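Local coordinates for protein phospholipase C-beta (PLC-beta) (Sepia officinalis, PDB 3QR0) that belongs to the phosphoinositide-specific phospholipase C family, a multidomain protein with PH, EF-hand, TIM-barrel and C2 modules that carries a bound calcium ion, at residues A[462-474]-A[509-523]. Sequence-based numbering, arbitrary orientation.
Sequences LRKKILIKNKKMH and EAAEEMSALVNYIQP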
loop_
_atom_site.group_PDB
_atom_site.type_symbol
_atom_site.label_atom_id
_atom_site.label_comp_id
_atom_site.label_asym_id
_atom_site.label_seq_id
_atom_site.Cartn_x
_atom_site.Cartn_y
_atom_site.Cartn_z
ATOM N N LEU A 462 9.611 -2.866 21.212
ATOM C CA LEU A 462 9.209 -1.468 21.193
ATOM C C LEU A 462 7.827 -1.230 20.579
ATOM O O LEU A 462 7.543 -0.136 20.112
ATOM C CB LEU A 462 10.268 -0.655 20.447
ATOM C CG LEU A 462 11.659 -0.633 21.090
ATOM C CD1 LEU A 462 12.609 0.210 20.268
ATOM C CD2 LEU A 462 11.590 -0.114 22.517
ATOM N N ARG A 463 6.963 -2.240 20.610
ATOM C CA ARG A 463 5.596 -2.077 20.130
ATOM C C ARG A 463 4.905 -0.955 20.893
ATOM O O ARG A 463 5.092 -0.810 22.102
ATOM C CB ARG A 463 4.793 -3.367 20.292
ATOM C CG ARG A 463 5.106 -4.432 19.260
ATOM C CD ARG A 463 4.368 -5.715 19.600
ATOM N NE ARG A 463 4.829 -6.235 20.883
ATOM C CZ ARG A 463 4.141 -7.065 21.667
ATOM N NH1 ARG A 463 2.934 -7.497 21.320
ATOM N NH2 ARG A 463 4.668 -7.457 22.816
ATOM N N LYS A 464 4.124 -0.157 20.167
ATOM C CA LYS A 464 3.381 0.967 20.739
ATOM C C LYS A 464 4.294 2.013 21.379
ATOM O O LYS A 464 3.904 2.664 22.347
ATOM C CB LYS A 464 2.344 0.466 21.756
ATOM C CG LYS A 464 1.340 -0.540 21.179
ATOM C CD LYS A 464 0.018 0.106 20.834
ATOM C CE LYS A 464 -0.821 0.367 22.079
ATOM N NZ LYS A 464 -1.764 1.507 21.871
ATOM N N LYS A 465 5.500 2.177 20.838
ATOM C CA LYS A 465 6.426 3.202 21.315
ATOM C C LYS A 465 6.820 4.166 20.198
ATOM O O LYS A 465 6.964 3.769 19.035
ATOM C CB LYS A 465 7.682 2.574 21.923
ATOM C CG LYS A 465 7.425 1.675 23.136
ATOM C CD LYS A 465 6.944 2.472 24.333
ATOM C CE LYS A 465 6.580 1.576 25.503
ATOM N NZ LYS A 465 5.850 2.357 26.531
ATOM N N ILE A 466 6.966 5.435 20.573
ATOM C CA ILE A 466 7.397 6.500 19.678
ATOM C C ILE A 466 8.810 6.890 20.087
ATOM O O ILE A 466 9.057 7.216 21.254
ATOM C CB ILE A 466 6.466 7.726 19.781
ATOM C CG1 ILE A 466 5.082 7.386 19.217
ATOM C CG2 ILE A 466 7.067 8.934 19.034
ATOM C CD1 ILE A 466 3.979 8.324 19.685
ATOM N N LEU A 467 9.740 6.807 19.137
ATOM C CA LEU A 467 11.133 7.169 19.377
ATOM C C LEU A 467 11.437 8.519 18.754
ATOM O O LEU A 467 10.937 8.842 17.669
ATOM C CB LEU A 467 12.084 6.110 18.815
ATOM C CG LEU A 467 12.151 4.817 19.626
ATOM C CD1 LEU A 467 11.004 3.907 19.244
ATOM C CD2 LEU A 467 13.494 4.114 19.419
ATOM N N ILE A 468 12.250 9.304 19.454
ATOM C CA ILE A 468 12.623 10.634 19.003
ATOM C C ILE A 468 14.039 10.622 18.461
ATOM O O ILE A 468 14.975 10.261 19.173
ATOM C CB ILE A 468 12.577 11.677 20.145
ATOM C CG1 ILE A 468 11.213 11.667 20.840
ATOM C CG2 ILE A 468 12.885 13.070 19.591
ATOM C CD1 ILE A 468 10.049 11.948 19.921
ATOM N N LYS A 469 14.176 11.035 17.203
ATOM C CA LYS A 469 15.472 11.232 16.567
ATOM C C LYS A 469 15.762 12.731 16.549
ATOM O O LYS A 469 15.126 13.495 15.815
ATOM C CB LYS A 469 15.467 10.656 15.150
ATOM C CG LYS A 469 16.676 11.026 14.292
ATOM C CD LYS A 469 16.479 10.593 12.846
ATOM C CE LYS A 469 17.394 11.352 11.893
ATOM N NZ LYS A 469 17.152 12.836 11.894
ATOM N N ASN A 470 16.717 13.136 17.378
ATOM C CA ASN A 470 17.118 14.529 17.519
ATOM C C ASN A 470 18.549 14.562 18.024
ATOM O O ASN A 470 18.994 13.624 18.691
ATOM C CB ASN A 470 16.193 15.247 18.504
ATOM C CG ASN A 470 16.373 16.758 18.496
ATOM O OD1 ASN A 470 15.653 17.473 17.801
ATOM N ND2 ASN A 470 17.330 17.252 19.278
ATOM N N LYS A 471 19.271 15.632 17.703
ATOM C CA LYS A 471 20.624 15.814 18.219
ATOM C C LYS A 471 20.595 15.707 19.740
ATOM O O LYS A 471 19.619 16.121 20.376
ATOM C CB LYS A 471 21.191 17.176 17.810
ATOM C CG LYS A 471 21.501 17.309 16.323
ATOM C CD LYS A 471 21.632 18.772 15.896
ATOM C CE LYS A 471 22.867 19.438 16.480
ATOM N NZ LYS A 471 23.089 20.793 15.874
ATOM N N LYS A 472 21.641 15.116 20.309
ATOM C CA LYS A 472 21.825 15.115 21.755
ATOM C C LYS A 472 22.760 16.258 22.113
ATOM O O LYS A 472 23.320 16.907 21.226
ATOM C CB LYS A 472 22.364 13.769 22.251
ATOM C CG LYS A 472 21.293 12.678 22.299
ATOM C CD LYS A 472 21.756 11.423 23.038
ATOM C CE LYS A 472 21.627 11.554 24.549
ATOM N NZ LYS A 472 20.214 11.506 25.019
ATOM N N MET A 473 22.915 16.517 23.409
ATOM C CA MET A 473 23.738 17.635 23.869
ATOM C C MET A 473 25.196 17.476 23.445
ATOM O O MET A 473 25.771 16.387 23.536
ATOM C CB MET A 473 23.631 17.812 25.386
ATOM C CG MET A 473 22.296 18.397 25.829
ATOM S SD MET A 473 22.462 19.597 27.155
ATOM C CE MET A 473 23.339 20.916 26.309
ATOM N N HIS A 474 25.774 18.586 22.989
ATOM C CA HIS A 474 27.091 18.612 22.348
ATOM C C HIS A 474 28.190 18.021 23.233
ATOM O O HIS A 474 28.619 18.639 24.206
ATOM C CB HIS A 474 27.438 20.057 21.958
ATOM C CG HIS A 474 28.630 20.178 21.061
ATOM N ND1 HIS A 474 29.926 20.121 21.531
ATOM C CD2 HIS A 474 28.723 20.366 19.723
ATOM C CE1 HIS A 474 30.765 20.261 20.520
ATOM N NE2 HIS A 474 30.061 20.411 19.412
ATOM N N GLU A 509 21.468 23.892 18.315
ATOM C CA GLU A 509 22.032 22.997 19.329
ATOM C C GLU A 509 20.873 22.437 20.140
ATOM O O GLU A 509 19.847 23.103 20.309
ATOM C CB GLU A 509 23.000 23.728 20.271
ATOM C CG GLU A 509 24.075 24.575 19.593
ATOM C CD GLU A 509 24.877 23.813 18.560
ATOM O OE1 GLU A 509 25.218 22.633 18.805
ATOM O OE2 GLU A 509 25.177 24.404 17.498
ATOM N N ALA A 510 21.031 21.218 20.639
ATOM C CA ALA A 510 19.970 20.576 21.393
ATOM C C ALA A 510 19.867 21.191 22.781
ATOM O O ALA A 510 20.879 21.403 23.454
ATOM C CB ALA A 510 20.218 19.076 21.494
ATOM N N ALA A 511 18.642 21.504 23.188
ATOM C CA ALA A 511 18.356 21.824 24.579
ATOM C C ALA A 511 18.361 20.507 25.346
ATOM O O ALA A 511 18.175 19.437 24.754
ATOM C CB ALA A 511 17.011 22.506 24.705
ATOM N N GLU A 512 18.566 20.584 26.658
ATOM C CA GLU A 512 18.638 19.381 27.485
ATOM C C GLU A 512 17.312 18.607 27.515
ATOM O O GLU A 512 17.320 17.379 27.556
ATOM C CB GLU A 512 19.106 19.724 28.907
ATOM C CG GLU A 512 19.371 18.497 29.783
ATOM C CD GLU A 512 20.446 18.729 30.837
ATOM O OE1 GLU A 512 20.544 19.854 31.377
ATOM O OE2 GLU A 512 21.198 17.775 31.129
ATOM N N GLU A 513 16.183 19.314 27.466
ATOM C CA GLU A 513 14.865 18.657 27.483
ATOM C C GLU A 513 14.602 17.830 26.223
ATOM O O GLU A 513 13.935 16.797 26.294
ATOM C CB GLU A 513 13.724 19.666 27.659
ATOM C CG GLU A 513 13.623 20.287 29.046
ATOM C CD GLU A 513 14.495 21.518 29.225
ATOM O OE1 GLU A 513 14.315 22.212 30.250
ATOM O OE2 GLU A 513 15.353 21.799 28.356
ATOM N N MET A 514 15.100 18.292 25.076
ATOM C CA MET A 514 14.971 17.528 23.830
ATOM C C MET A 514 16.000 16.410 23.788
ATOM O O MET A 514 15.668 15.276 23.464
ATOM C CB MET A 514 15.122 18.420 22.590
ATOM C CG MET A 514 13.847 19.147 22.181
ATOM S SD MET A 514 12.428 18.059 21.932
ATOM C CE MET A 514 13.027 17.016 20.601
ATOM N N SER A 515 17.245 16.738 24.115
ATOM C CA SER A 515 18.306 15.741 24.228
ATOM C C SER A 515 17.872 14.543 25.083
ATOM O O SER A 515 18.110 13.394 24.708
ATOM C CB SER A 515 19.566 16.380 24.810
ATOM O OG SER A 515 20.674 15.504 24.735
ATOM N N ALA A 516 17.209 14.825 26.208
ATOM C CA ALA A 516 16.764 13.800 27.166
ATOM C C ALA A 516 15.831 12.744 26.577
ATOM O O ALA A 516 15.773 11.625 27.077
ATOM C CB ALA A 516 16.087 14.464 28.378
ATOM N N LEU A 517 15.098 13.094 25.524
ATOM C CA LEU A 517 14.161 12.159 24.898
ATOM C C LEU A 517 14.825 11.219 23.880
ATOM O O LEU A 517 14.189 10.277 23.410
ATOM C CB LEU A 517 13.029 12.929 24.216
ATOM C CG LEU A 517 12.272 13.934 25.092
ATOM C CD1 LEU A 517 11.229 14.651 24.269
ATOM C CD2 LEU A 517 11.635 13.255 26.306
ATOM N N VAL A 518 16.090 11.473 23.547
ATOM C CA VAL A 518 16.802 10.691 22.533
ATOM C C VAL A 518 17.560 9.544 23.186
ATOM O O VAL A 518 18.181 9.719 24.234
ATOM C CB VAL A 518 17.785 11.573 21.730
ATOM C CG1 VAL A 518 18.467 10.763 20.635
ATOM C CG2 VAL A 518 17.054 12.776 21.131
ATOM N N ASN A 519 17.494 8.367 22.573
ATOM C CA ASN A 519 18.221 7.202 23.085
ATOM C C ASN A 519 18.740 6.299 21.968
ATOM O O ASN A 519 19.921 6.357 21.642
ATOM C CB ASN A 519 17.385 6.419 24.115
ATOM C CG ASN A 519 15.904 6.385 23.775
ATOM O OD1 ASN A 519 15.505 5.799 22.776
ATOM N ND2 ASN A 519 15.083 7.008 24.617
ATOM N N TYR A 520 17.869 5.482 21.377
ATOM C CA TYR A 520 18.316 4.471 20.413
ATOM C C TYR A 520 18.529 5.013 19.007
ATOM O O TYR A 520 19.213 4.380 18.199
ATOM C CB TYR A 520 17.335 3.294 20.371
ATOM C CG TYR A 520 17.310 2.544 21.677
ATOM C CD1 TYR A 520 18.411 1.802 22.088
ATOM C CD2 TYR A 520 16.199 2.601 22.514
ATOM C CE1 TYR A 520 18.407 1.128 23.290
ATOM C CE2 TYR A 520 16.180 1.928 23.714
ATOM C CZ TYR A 520 17.288 1.194 24.104
ATOM O OH TYR A 520 17.273 0.523 25.301
ATOM N N ILE A 521 17.944 6.170 18.708
ATOM C CA ILE A 521 18.037 6.739 17.371
ATOM C C ILE A 521 18.748 8.072 17.458
ATOM O O ILE A 521 18.142 9.127 17.261
ATOM C CB ILE A 521 16.647 6.919 16.702
ATOM C CG1 ILE A 521 15.732 5.721 16.978
ATOM C CG2 ILE A 521 16.819 7.124 15.200
ATOM C CD1 ILE A 521 16.227 4.402 16.421
ATOM N N GLN A 522 20.041 8.022 17.760
ATOM C CA GLN A 522 20.825 9.229 17.946
ATOM C C GLN A 522 21.517 9.623 16.647
ATOM O O GLN A 522 22.420 8.928 16.199
ATOM C CB GLN A 522 21.865 9.039 19.052
ATOM C CG GLN A 522 22.591 10.316 19.397
ATOM C CD GLN A 522 23.711 10.113 20.390
ATOM O OE1 GLN A 522 23.741 9.122 21.127
ATOM N NE2 GLN A 522 24.646 11.062 20.418
ATOM N N PRO A 523 21.105 10.752 16.044
ATOM C CA PRO A 523 21.742 11.187 14.808
ATOM C C PRO A 523 23.099 11.819 15.075
ATOM O O PRO A 523 23.200 12.726 15.898
ATOM C CB PRO A 523 20.762 12.225 14.253
ATOM C CG PRO A 523 20.072 12.777 15.450
ATOM C CD PRO A 523 20.136 11.741 16.543
HETATM O O HOH W 1 15.930 7.797 20.303
HETATM O O HOH W 2 13.251 8.238 21.934
HETATM O O HOH W 3 23.464 13.562 18.594
HETATM O O HOH W 4 20.828 14.046 27.105
#
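The aliphatic stem of K472 runs antiparallel to the side chain of V518, with CG 3.7 Å from V518 CB. Bends at its last two torsions curl the chain back, and its ammonium is gripped by two carbonyls: NZ lies 2.8 Å from S515 O and equally close to V518 O, above the plane of each carbonyl. V518 N meets S515 O from the opposite face, closing the type I turn S515 to V518, so a long, flexible lysine suits this place by tying both ends of that turn together. Its stem is flanked by Q522, whose amide carbon CD comes within 3.5 Å of K472 CD. S515 turns its hydroxyl anti to the backbone N (chi1 -171°), and OG, on a stem short enough to sit beside the turn, takes the N-H of M473 at 2.8 Å, though the bond is bent to 140°.

Farther along strand 466-469 the contact is largely apolar, and branched side chains suit its buried positions. I468 and L517 lie alongside with their ends pointing the same way, CG1 to CB 4.0 Å, while L467 meets I521 crosswise, CD2 to CG1 3.7 Å. The flexible chain of M514 lets its CE methyl reach both I468 CG2 and the amide of N470. There ND2 donates to the carbonyl of the following residue, K471 O, on a lone pair in the carbonyl plane, while OD1 bonds N418. Instead of direct strand pairing, two waters bridge I468 to the backbone of 517-521.

Strand 466-469, beside 412-418, and strand 522-523, beside 540-545, thus bring together the X and Y halves of the TIM-barrel-like domain; F416 and helix 422-436 back M514, and M541 lies against K469, I521 and P523.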